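PDB 6UBL: DynF from Micromonospora chersina, which is of unknown function but belongs to the dynemicin biosynthesis pathway and, as a beta barrel holding palmitic acid, probably binds a long hydrophobic molecule. Local coordinates for residues V7-P12 with R151-L156; G36-G41 with S163-G168; I42-T47 with M88-E93; P180-N185 with G189-Y194. One frame throughout, in Å; residues are numbered along the deposited sequence.

Overall arrangement
Three of the four contacts meet the palmitic acid in the beta barrel: contact 2 sits at its carboxyl head, while contacts 1 and 3 reach its chain from opposite sides of the centre of the protein, their own centres about 19 Å apart. Contacts 2 and 3 share strand 37-50, with centres about 17 Å apart. Contact 4, the end of the hairpin of strands 170-183 and 193-205, lies farthest from the acid head, about 31 Å from contact 2 centre to centre; its Leu181 side chain stays about 7 Å from the ligand. It touches contact 1, where Arg151 packs on Leu182 and Glu152 on Pro180, and both contacts meet the second subunit.

Contact 1. Residues V7-P12 with R151-L156; sequences VLFGRP and REPIIL. With PLM (palmitic acid), chain C.
Phe9 and Pro153 form a CH-pi contact on the outer side of the beta barrel, where the N-terminal segment 7-12 lies against the residues leading into strand 154-161. CB of Pro153 stands over the middle of the Phe9 ring, 3.6 Å from its centroid and only 7° off the ring normal. The rest of the proline ring slants across the same face, with Pro153 CG 3.7 Å from Phe9 CD1 and Pro153 CD 3.8 Å from Phe9 CE1. Phe9 CG lies beside its own backbone N (chi1 -65°), a torsion that swings the ring off the loop and onto the proline. At the far end of the ring, Phe9 CZ comes obliquely to Arg151 O, 3.7 Å away. Ala134 and Cys108 also touch the phenylalanine, and Pro153 packs on Pro153 of the second subunit, so the pair lies close to the dimer interface. Replacing Phe9 with an alanine here would probably leave Pro153 without the flat surface it rests on and open a gap between the N-terminal segment and the barrel wall. The guanidinium of Arg151 works elsewhere, donating to Gly10 O of the second subunit and pairing with Asp188. Beyond Pro153 the strand turns Ile154 away from Phe9 and into the barrel, where Ile154 CD1 meets the terminal carbon CG of the palmitic acid at 3.8 Å.

Contact 2. Residues G36-G41 with S163-G168; sequences GIDNLG and SIPPAG. With PLM (palmitic acid), chain C.
Pro165 brings loop 163-168 against Asp38 and Leu40. At the start of the loop, Ser163 OG donates to Pro165 O over 2.9 Å, coming in from 35° above the carbonyl plane. Ile164 follows; its CG2 faces the palmitic acid, 3.7 Å from ligand O2, and its side chain also touches Arg68. The peptide bond from Ile164 to Pro165 is cis, and the proline ring after it turns toward strand 37-50. There Pro165 CB is 3.4 Å from Asp38 OD2, with Leu40 CD1 touching the same carbon at 4.1 Å. The loop makes its closest approach to the ligand here, Pro165 CA lying 3.2 Å from ligand O2. These residues gather at the carboxyl end of the ligand in the beta barrel. Asp38 CG lies beside its backbone N (chi1 -65°), which sends the carboxylate to the ligand head: Asp38 OD2 is 2.6 Å from ligand O1, a separation at which one of the two acid groups probably carries a proton. Arg68 forms a salt bridge with the same OD2, and Tyr205 OH is hydrogen-bonded to OD1, so both carboxylate oxygens of Asp38 have protein partners. Pro166 comes next as the centre of an inverse gamma turn. The turn brings Ala167 N back to Pro165 O in a weak bond of 2.9 Å, giving that oxygen a second donor besides Ser163.

Contact 3. Residues I42-T47 with M88-E93; sequences INSIDT and MKMVGE. With PLM (palmitic acid), chain C.
The apolar part of this contact is made by Met90, whose thioether end reaches over to Ile42 and Ser44 inside the beta barrel. The Met90 and Ile42 side chains cross at about a right angle, and the bend at the last methionine torsion (chi3 79°) turns the methyl to the isoleucine: Met90 CE is 3.8 Å from Ile42 CG2, and Met90 SD is 3.9 Å from the same methyl. The methyl of Met90 also rests on backbone, its CE 3.8 Å from Asn43 C. Ile42 CG1 is anti to the backbone N (chi1 -178°), which carries Ile42 CD1 on to the palmitic acid, 3.3 Å from ligand CB. Met90 SD joins in, 4.1 Å from ligand CD.

Polar groups enter through Ser44. Its OG lies 3.5 Å from Met90 CE, yet its hydrogen bond goes along its own strand, to Asp46 OD1 at 2.8 Å, on the syn side of the carboxylate.

The two strand segments are not paired; their axes pass 8.3 Å apart at 50°. Strand 54-68 pairs with both parent strands, bonding Ile42, Ser44 and Asp46 through Gly62, Phe60 and Val58, while strand 193-205 takes the other edge of strand 37-50 through Asn201 and Arg199.

Contact 4. Residues P180-N185 with G189-Y194; sequences PLLDVN and GQPVAY
Leu181 and Ala193 carry the backbone pairing: Leu181 N donates to Ala193 O at 2.8 Å with an N-H...O angle of 151°. In return Leu181 O takes Val192 N at 2.9 Å, nearly in line with its C=O bond, and Ala193 N at a weak 3.5 Å. Two residues thus face one, a classic beta bulge at the start of strand 193-205, in its antiparallel hairpin with strand 170-183. Pro180 and Tyr194 make the neighbouring non-hydrogen-bonded pair, and the tyrosine ring comes obliquely to the proline, Tyr194 CD2 3.6 Å from Pro180 CA. Pro191 CG rests on both Pro180 CB, at 3.7 Å, and Leu182 CD2, at 3.9 Å; the side chains of Leu182 and Pro191 lie side by side.

Farther out, a water bridges the two segments, accepting from Asp183 N and donating to Gln190 O. Asp183 CG is anti to the backbone N (chi1 -172°), and its OD1 receives Asn185 N at 2.9 Å from above the carboxylate plane, an Asx turn. The OH of Tyr194 bonds Gln113 NE2 of the second subunit, where its ring meets Phe118. With a leucine in place of Tyr194, that glutamine would probably lose its hydroxyl partner and Phe118 its ring neighbour.

Contact 1. Residues V7-P12 with R151-L156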
# COMPACT_ATOMS: atom_id res chain seq x y z
N VAL A 7 -7.22 -2.78 -12.36
CA VAL A 7 -6.08 -2.56 -11.48
C VAL A 7 -5.83 -3.83 -10.69
O VAL A 7 -6.76 -4.36 -10.07
CB VAL A 7 -6.27 -1.37 -10.52
CG1 VAL A 7 -5.02 -1.23 -9.62
CG2 VAL A 7 -6.55 -0.10 -11.28
N LEU A 8 -4.61 -4.35 -10.74
CA LEU A 8 -4.25 -5.57 -10.03
C LEU A 8 -3.34 -5.23 -8.85
O LEU A 8 -2.30 -4.58 -9.03
CB LEU A 8 -3.53 -6.54 -10.96
CG LEU A 8 -4.19 -6.79 -12.32
CD1 LEU A 8 -3.34 -7.81 -13.08
CD2 LEU A 8 -5.62 -7.23 -12.20
N PHE A 9 -3.73 -5.66 -7.64
CA PHE A 9 -2.92 -5.44 -6.45
C PHE A 9 -2.05 -6.64 -6.10
O PHE A 9 -1.43 -6.65 -5.02
CB PHE A 9 -3.77 -5.04 -5.25
CG PHE A 9 -4.46 -3.70 -5.40
CD1 PHE A 9 -3.77 -2.61 -5.91
CD2 PHE A 9 -5.77 -3.54 -5.01
CE1 PHE A 9 -4.40 -1.38 -6.05
CE2 PHE A 9 -6.40 -2.31 -5.14
CZ PHE A 9 -5.71 -1.24 -5.66
N GLY A 10 -1.98 -7.65 -6.97
CA GLY A 10 -1.12 -8.79 -6.75
C GLY A 10 -1.32 -9.80 -7.87
O GLY A 10 -1.73 -9.42 -8.97
N ARG A 11 -1.07 -11.06 -7.61
CA ARG A 11 -1.04 -12.07 -8.66
C ARG A 11 -2.42 -12.68 -8.86
O ARG A 11 -3.05 -13.11 -7.88
CB ARG A 11 -0.07 -13.16 -8.27
CG ARG A 11 0.24 -14.13 -9.36
CD ARG A 11 1.27 -15.13 -8.89
NE ARG A 11 1.71 -15.95 -9.99
CZ ARG A 11 2.36 -17.10 -9.87
NH1 ARG A 11 2.63 -17.59 -8.67
NH2 ARG A 11 2.73 -17.78 -10.95
N PRO A 12 -2.92 -12.76 -10.09
CA PRO A 12 -4.20 -13.44 -10.31
C PRO A 12 -4.13 -14.93 -10.02
O PRO A 12 -3.12 -15.60 -10.29
CB PRO A 12 -4.51 -13.17 -11.79
CG PRO A 12 -3.70 -11.97 -12.15
CD PRO A 12 -2.45 -12.07 -11.31
N ARG A 151 -7.95 4.03 -3.50
CA ARG A 151 -7.03 3.81 -4.61
C ARG A 151 -5.74 3.15 -4.16
O ARG A 151 -5.15 2.36 -4.91
CB ARG A 151 -6.70 5.14 -5.30
CG ARG A 151 -7.75 5.60 -6.29
CD ARG A 151 -7.36 6.86 -7.05
NE ARG A 151 -8.33 7.13 -8.11
CZ ARG A 151 -8.42 8.26 -8.80
NH1 ARG A 151 -7.58 9.26 -8.56
NH2 ARG A 151 -9.34 8.39 -9.74
N GLU A 152 -5.28 3.48 -2.98
CA GLU A 152 -4.17 2.80 -2.36
C GLU A 152 -4.69 1.53 -1.71
O GLU A 152 -5.61 1.60 -0.88
CB GLU A 152 -3.67 3.76 -1.29
CG GLU A 152 -2.50 3.36 -0.50
CD GLU A 152 -2.13 4.46 0.46
OE1 GLU A 152 -2.24 5.65 0.08
OE2 GLU A 152 -1.75 4.14 1.59
N PRO A 153 -4.15 0.36 -2.05
CA PRO A 153 -4.70 -0.88 -1.48
C PRO A 153 -4.52 -0.92 0.03
O PRO A 153 -3.49 -0.50 0.57
CB PRO A 153 -3.91 -1.99 -2.18
CG PRO A 153 -2.63 -1.35 -2.59
CD PRO A 153 -2.97 0.09 -2.88
N ILE A 154 -5.54 -1.44 0.72
CA ILE A 154 -5.46 -1.69 2.15
C ILE A 154 -4.68 -2.99 2.34
O ILE A 154 -5.09 -4.04 1.85
CB ILE A 154 -6.85 -1.77 2.78
CG1 ILE A 154 -7.60 -0.46 2.59
CG2 ILE A 154 -6.73 -2.13 4.26
CD1 ILE A 154 -9.11 -0.58 2.75
N ILE A 155 -3.56 -2.90 3.06
CA ILE A 155 -2.68 -4.04 3.27
C ILE A 155 -3.10 -4.72 4.57
O ILE A 155 -3.03 -4.12 5.65
CB ILE A 155 -1.22 -3.59 3.34
CG1 ILE A 155 -0.79 -2.88 2.04
CG2 ILE A 155 -0.32 -4.77 3.69
CD1 ILE A 155 -1.02 -3.64 0.75
N LEU A 156 -3.56 -5.97 4.47
CA LEU A 156 -4.07 -6.72 5.61
C LEU A 156 -3.16 -7.91 5.84
O LEU A 156 -2.84 -8.65 4.91
CB LEU A 156 -5.49 -7.21 5.34
CG LEU A 156 -6.44 -6.05 5.08
CD1 LEU A 156 -7.60 -6.45 4.21
CD2 LEU A 156 -6.94 -5.48 6.41
C1 PLM C . -6.81 -18.37 3.09
O1 PLM C . -8.06 -18.41 2.71
O2 PLM C . -6.13 -19.35 3.25
C2 PLM C . -6.29 -16.99 3.31
C3 PLM C . -7.15 -16.10 4.17
C4 PLM C . -6.46 -14.78 4.33
C5 PLM C . -7.37 -13.62 4.50
C6 PLM C . -6.61 -12.31 4.55
C7 PLM C . -7.16 -11.41 5.62
C8 PLM C . -8.66 -11.28 5.55
C9 PLM C . -9.16 -10.65 4.28
CA PLM C . -9.34 -9.17 4.42
CB PLM C . -10.61 -8.83 5.17
CC PLM C . -11.30 -7.63 4.59
CD PLM C . -11.23 -6.38 5.43
CE PLM C . -11.29 -5.15 4.57
CF PLM C . -11.72 -3.90 5.27
CG PLM C . -11.78 -2.73 4.35

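Contact 2. Residues G36-G41 with S163-G168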
# COMPACT_ATOMS: atom_id res chain seq x y z
N GLY A 36 -8.71 -24.46 -3.14
CA GLY A 36 -10.12 -24.31 -2.82
C GLY A 36 -10.43 -22.85 -2.60
O GLY A 36 -9.53 -22.00 -2.53
N ILE A 37 -11.72 -22.56 -2.53
CA ILE A 37 -12.22 -21.23 -2.20
C ILE A 37 -12.72 -21.29 -0.77
O ILE A 37 -13.75 -21.92 -0.49
CB ILE A 37 -13.33 -20.79 -3.17
CG1 ILE A 37 -12.84 -20.81 -4.62
CG2 ILE A 37 -13.79 -19.38 -2.78
CD1 ILE A 37 -13.95 -20.62 -5.63
N ASP A 38 -12.04 -20.60 0.14
CA ASP A 38 -12.42 -20.62 1.54
C ASP A 38 -13.56 -19.64 1.77
O ASP A 38 -13.46 -18.46 1.41
CB ASP A 38 -11.22 -20.24 2.41
CG ASP A 38 -10.10 -21.26 2.32
OD1 ASP A 38 -10.39 -22.46 2.17
OD2 ASP A 38 -8.92 -20.86 2.40
N ASN A 39 -14.64 -20.12 2.39
CA ASN A 39 -15.79 -19.30 2.76
C ASN A 39 -15.69 -19.12 4.27
O ASN A 39 -16.01 -20.03 5.03
CB ASN A 39 -17.09 -19.97 2.35
CG ASN A 39 -17.24 -20.06 0.84
OD1 ASN A 39 -17.88 -19.20 0.22
ND2 ASN A 39 -16.65 -21.08 0.24
N LEU A 40 -15.21 -17.95 4.70
CA LEU A 40 -14.78 -17.75 6.07
C LEU A 40 -15.47 -16.57 6.74
O LEU A 40 -15.69 -15.53 6.12
CB LEU A 40 -13.27 -17.49 6.11
CG LEU A 40 -12.37 -18.62 5.63
CD1 LEU A 40 -10.98 -18.06 5.31
CD2 LEU A 40 -12.29 -19.70 6.69
N GLY A 41 -15.75 -16.73 8.03
CA GLY A 41 -16.20 -15.60 8.81
C GLY A 41 -15.05 -14.67 9.17
O GLY A 41 -13.88 -15.06 9.17
N SER A 163 -1.66 -22.70 9.97
CA SER A 163 -2.55 -23.50 9.15
C SER A 163 -3.01 -22.63 7.99
O SER A 163 -3.03 -21.40 8.08
CB SER A 163 -3.78 -24.00 9.92
OG SER A 163 -4.63 -22.94 10.30
N ILE A 164 -3.38 -23.29 6.89
CA ILE A 164 -3.93 -22.59 5.73
C ILE A 164 -5.28 -23.22 5.44
O ILE A 164 -5.35 -24.41 5.08
CB ILE A 164 -3.01 -22.74 4.51
CG1 ILE A 164 -1.64 -22.11 4.81
CG2 ILE A 164 -3.64 -22.07 3.30
CD1 ILE A 164 -0.63 -22.32 3.72
N PRO A 165 -6.39 -22.48 5.58
CA PRO A 165 -6.46 -21.07 5.97
C PRO A 165 -6.16 -20.86 7.45
O PRO A 165 -6.35 -21.79 8.25
CB PRO A 165 -7.92 -20.70 5.69
CG PRO A 165 -8.65 -22.00 5.96
CD PRO A 165 -7.74 -23.05 5.38
N PRO A 166 -5.72 -19.66 7.81
CA PRO A 166 -5.44 -19.36 9.22
C PRO A 166 -6.71 -19.02 9.99
O PRO A 166 -6.91 -17.89 10.45
CB PRO A 166 -4.48 -18.16 9.11
CG PRO A 166 -4.90 -17.48 7.85
CD PRO A 166 -5.30 -18.57 6.91
N ALA A 167 -7.60 -20.00 10.10
CA ALA A 167 -8.86 -19.79 10.82
C ALA A 167 -8.59 -19.37 12.26
O ALA A 167 -7.66 -19.85 12.91
CB ALA A 167 -9.68 -21.07 10.81
N GLY A 168 -9.41 -18.43 12.75
CA GLY A 168 -9.32 -17.97 14.11
C GLY A 168 -8.25 -16.93 14.37
O GLY A 168 -8.19 -16.41 15.50
C1 PLM C . -6.81 -18.37 3.09
O1 PLM C . -8.06 -18.41 2.71
O2 PLM C . -6.13 -19.35 3.25
C2 PLM C . -6.29 -16.99 3.31
C3 PLM C . -7.15 -16.10 4.17
C4 PLM C . -6.46 -14.78 4.33
C5 PLM C . -7.37 -13.62 4.50
C6 PLM C . -6.61 -12.31 4.55
C7 PLM C . -7.16 -11.41 5.62
C8 PLM C . -8.66 -11.28 5.55
C9 PLM C . -9.16 -10.65 4.28
CA PLM C . -9.34 -9.17 4.42
CB PLM C . -10.61 -8.83 5.17
CC PLM C . -11.30 -7.63 4.59
CD PLM C . -11.23 -6.38 5.43
CE PLM C . -11.29 -5.15 4.57
CF PLM C . -11.72 -3.90 5.27
CG PLM C . -11.78 -2.73 4.35

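Contact 3. Residues I42-T47 with M88-E93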
# COMPACT_ATOMS: atom_id res chain seq x y z
N ILE A 42 -15.40 -13.42 9.47
CA ILE A 42 -14.42 -12.41 9.84
C ILE A 42 -15.12 -11.30 10.61
O ILE A 42 -16.29 -10.99 10.36
CB ILE A 42 -13.69 -11.86 8.58
CG1 ILE A 42 -12.62 -10.83 8.98
CG2 ILE A 42 -14.67 -11.23 7.60
CD1 ILE A 42 -11.77 -10.35 7.83
N ASN A 43 -14.41 -10.70 11.56
CA ASN A 43 -14.85 -9.48 12.23
C ASN A 43 -13.69 -8.49 12.24
O ASN A 43 -12.52 -8.87 12.07
CB ASN A 43 -15.39 -9.74 13.63
CG ASN A 43 -14.39 -10.40 14.55
OD1 ASN A 43 -13.34 -9.83 14.84
ND2 ASN A 43 -14.71 -11.61 15.00
N SER A 44 -14.01 -7.21 12.42
CA SER A 44 -12.98 -6.19 12.44
C SER A 44 -13.46 -4.99 13.24
O SER A 44 -14.65 -4.85 13.55
CB SER A 44 -12.59 -5.74 11.02
OG SER A 44 -13.58 -4.93 10.41
N ILE A 45 -12.51 -4.13 13.58
CA ILE A 45 -12.76 -2.84 14.21
C ILE A 45 -12.01 -1.82 13.37
O ILE A 45 -10.80 -1.96 13.17
CB ILE A 45 -12.29 -2.79 15.67
CG1 ILE A 45 -13.09 -3.79 16.51
CG2 ILE A 45 -12.46 -1.38 16.23
CD1 ILE A 45 -12.50 -4.05 17.88
N ASP A 46 -12.73 -0.84 12.83
CA ASP A 46 -12.18 0.13 11.90
C ASP A 46 -12.37 1.53 12.48
O ASP A 46 -13.45 1.85 12.98
CB ASP A 46 -12.93 0.15 10.57
CG ASP A 46 -13.01 -1.20 9.90
OD1 ASP A 46 -12.73 -2.24 10.52
OD2 ASP A 46 -13.42 -1.22 8.71
N THR A 47 -11.36 2.38 12.37
CA THR A 47 -11.48 3.77 12.79
C THR A 47 -11.38 4.71 11.59
O THR A 47 -10.46 4.59 10.77
CB THR A 47 -10.42 4.13 13.83
OG1 THR A 47 -10.61 3.31 15.00
CG2 THR A 47 -10.54 5.60 14.21
N MET A 88 -16.68 -10.26 -0.67
CA MET A 88 -16.72 -9.88 0.74
C MET A 88 -18.07 -9.25 1.05
O MET A 88 -18.73 -8.69 0.17
CB MET A 88 -15.62 -8.87 1.06
CG MET A 88 -15.55 -8.42 2.51
SD MET A 88 -14.05 -7.45 2.76
CE MET A 88 -14.34 -6.03 1.72
N LYS A 89 -18.48 -9.37 2.31
CA LYS A 89 -19.53 -8.52 2.85
C LYS A 89 -19.27 -8.39 4.34
O LYS A 89 -19.32 -9.39 5.07
CB LYS A 89 -20.93 -9.09 2.60
CG LYS A 89 -22.04 -8.14 3.07
CD LYS A 89 -23.45 -8.59 2.68
CE LYS A 89 -24.47 -7.46 2.88
NZ LYS A 89 -25.83 -7.80 2.37
N MET A 90 -18.98 -7.18 4.80
CA MET A 90 -18.91 -6.90 6.23
C MET A 90 -19.83 -5.73 6.54
O MET A 90 -19.91 -4.77 5.77
CB MET A 90 -17.50 -6.58 6.66
CG MET A 90 -16.54 -7.72 6.44
SD MET A 90 -14.89 -7.36 7.02
CE MET A 90 -15.12 -7.66 8.77
N VAL A 91 -20.50 -5.80 7.68
CA VAL A 91 -21.47 -4.78 8.07
C VAL A 91 -21.16 -4.30 9.48
O VAL A 91 -20.86 -5.10 10.37
CB VAL A 91 -22.92 -5.32 7.99
CG1 VAL A 91 -23.91 -4.26 8.46
CG2 VAL A 91 -23.24 -5.78 6.58
N GLY A 92 -21.26 -2.99 9.68
CA GLY A 92 -21.12 -2.41 11.00
C GLY A 92 -22.03 -1.20 11.10
O GLY A 92 -22.54 -0.69 10.10
N GLU A 93 -22.22 -0.73 12.33
CA GLU A 93 -23.19 0.32 12.56
C GLU A 93 -22.68 1.30 13.60
O GLU A 93 -21.89 0.95 14.49
CB GLU A 93 -24.54 -0.24 13.01
CG GLU A 93 -25.74 0.54 12.52
CD GLU A 93 -26.92 -0.37 12.24
OE1 GLU A 93 -26.69 -1.54 11.86
OE2 GLU A 93 -28.07 0.08 12.40
C1 PLM C . -6.81 -18.37 3.09
O1 PLM C . -8.06 -18.41 2.71
O2 PLM C . -6.13 -19.35 3.25
C2 PLM C . -6.29 -16.99 3.31
C3 PLM C . -7.15 -16.10 4.17
C4 PLM C . -6.46 -14.78 4.33
C5 PLM C . -7.37 -13.62 4.50
C6 PLM C . -6.61 -12.31 4.55
C7 PLM C . -7.16 -11.41 5.62
C8 PLM C . -8.66 -11.28 5.55
C9 PLM C . -9.16 -10.65 4.28
CA PLM C . -9.34 -9.17 4.42
CB PLM C . -10.61 -8.83 5.17
CC PLM C . -11.30 -7.63 4.59
CD PLM C . -11.23 -6.38 5.43
CE PLM C . -11.29 -5.15 4.57
CF PLM C . -11.72 -3.90 5.27
CG PLM C . -11.78 -2.73 4.35

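Contact 4. Residues P180-N185 with G189-Y194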
# COMPACT_ATOMS: atom_id res chain seq x y z
N PRO A 180 -6.30 7.25 2.60
CA PRO A 180 -7.37 8.07 2.02
C PRO A 180 -8.55 7.23 1.52
O PRO A 180 -8.38 6.17 0.91
CB PRO A 180 -6.69 8.80 0.86
CG PRO A 180 -5.21 8.61 1.05
CD PRO A 180 -5.06 7.31 1.80
N LEU A 181 -9.75 7.73 1.78
CA LEU A 181 -11.00 7.18 1.25
C LEU A 181 -11.68 8.24 0.39
O LEU A 181 -11.89 9.36 0.84
CB LEU A 181 -11.92 6.71 2.37
CG LEU A 181 -11.32 5.62 3.26
CD1 LEU A 181 -12.30 5.27 4.38
CD2 LEU A 181 -10.95 4.37 2.47
N LEU A 182 -12.00 7.87 -0.85
CA LEU A 182 -12.45 8.79 -1.88
C LEU A 182 -13.91 8.54 -2.23
O LEU A 182 -14.37 7.40 -2.23
CB LEU A 182 -11.61 8.58 -3.15
CG LEU A 182 -10.10 8.59 -2.94
CD1 LEU A 182 -9.36 8.21 -4.21
CD2 LEU A 182 -9.68 9.96 -2.44
N ASP A 183 -14.63 9.62 -2.52
CA ASP A 183 -16.00 9.51 -3.03
C ASP A 183 -15.96 8.80 -4.39
O ASP A 183 -15.23 9.21 -5.29
CB ASP A 183 -16.57 10.92 -3.19
CG ASP A 183 -18.06 10.94 -3.52
OD1 ASP A 183 -18.63 9.93 -3.98
OD2 ASP A 183 -18.66 12.02 -3.35
N VAL A 184 -16.74 7.72 -4.52
CA VAL A 184 -16.77 6.99 -5.79
C VAL A 184 -17.20 7.91 -6.92
O VAL A 184 -16.83 7.68 -8.08
CB VAL A 184 -17.67 5.74 -5.71
CG1 VAL A 184 -17.10 4.71 -4.75
CG2 VAL A 184 -19.09 6.13 -5.32
N ASN A 185 -17.98 8.93 -6.62
CA ASN A 185 -18.41 9.90 -7.62
C ASN A 185 -17.43 11.05 -7.83
O ASN A 185 -17.68 11.90 -8.70
CB ASN A 185 -19.77 10.48 -7.21
CG ASN A 185 -20.87 9.45 -7.24
OD1 ASN A 185 -20.89 8.57 -8.09
ND2 ASN A 185 -21.81 9.56 -6.30
N GLY A 189 -10.99 13.75 -6.53
CA GLY A 189 -11.15 14.85 -5.60
C GLY A 189 -10.36 14.64 -4.32
O GLY A 189 -9.62 13.68 -4.16
N GLN A 190 -10.53 15.59 -3.40
CA GLN A 190 -9.93 15.41 -2.08
C GLN A 190 -10.58 14.21 -1.40
O GLN A 190 -11.77 13.93 -1.60
CB GLN A 190 -10.15 16.64 -1.20
CG GLN A 190 -9.35 17.87 -1.60
CD GLN A 190 -9.11 18.82 -0.44
OE1 GLN A 190 -9.04 18.42 0.72
NE2 GLN A 190 -8.96 20.10 -0.76
N PRO A 191 -9.83 13.49 -0.57
CA PRO A 191 -10.45 12.43 0.24
C PRO A 191 -11.59 12.97 1.09
O PRO A 191 -11.55 14.11 1.55
CB PRO A 191 -9.29 11.89 1.09
CG PRO A 191 -8.06 12.19 0.25
CD PRO A 191 -8.37 13.53 -0.39
N VAL A 192 -12.63 12.16 1.24
CA VAL A 192 -13.75 12.49 2.12
C VAL A 192 -13.46 12.10 3.56
O VAL A 192 -13.93 12.75 4.49
CB VAL A 192 -15.01 11.76 1.61
CG1 VAL A 192 -16.16 11.93 2.60
CG2 VAL A 192 -15.38 12.24 0.23
N ALA A 193 -12.70 11.03 3.75
CA ALA A 193 -12.39 10.50 5.07
C ALA A 193 -11.09 9.73 4.96
O ALA A 193 -10.59 9.47 3.86
CB ALA A 193 -13.52 9.61 5.59
N TYR A 194 -10.55 9.36 6.12
CA TYR A 194 -9.36 8.54 6.18
C TYR A 194 -9.61 7.38 7.12
O TYR A 194 -10.14 7.56 8.22
CB TYR A 194 -8.16 9.37 6.67
CG TYR A 194 -7.84 10.52 5.75
CD1 TYR A 194 -8.51 11.73 5.86
CD2 TYR A 194 -6.90 10.38 4.75
CE1 TYR A 194 -8.24 12.79 5.02
CE2 TYR A 194 -6.61 11.43 3.89
CZ TYR A 194 -7.28 12.62 4.02
OH TYR A 194 -6.99 13.66 3.17
O HOH W 1 -13.29 12.08 -3.14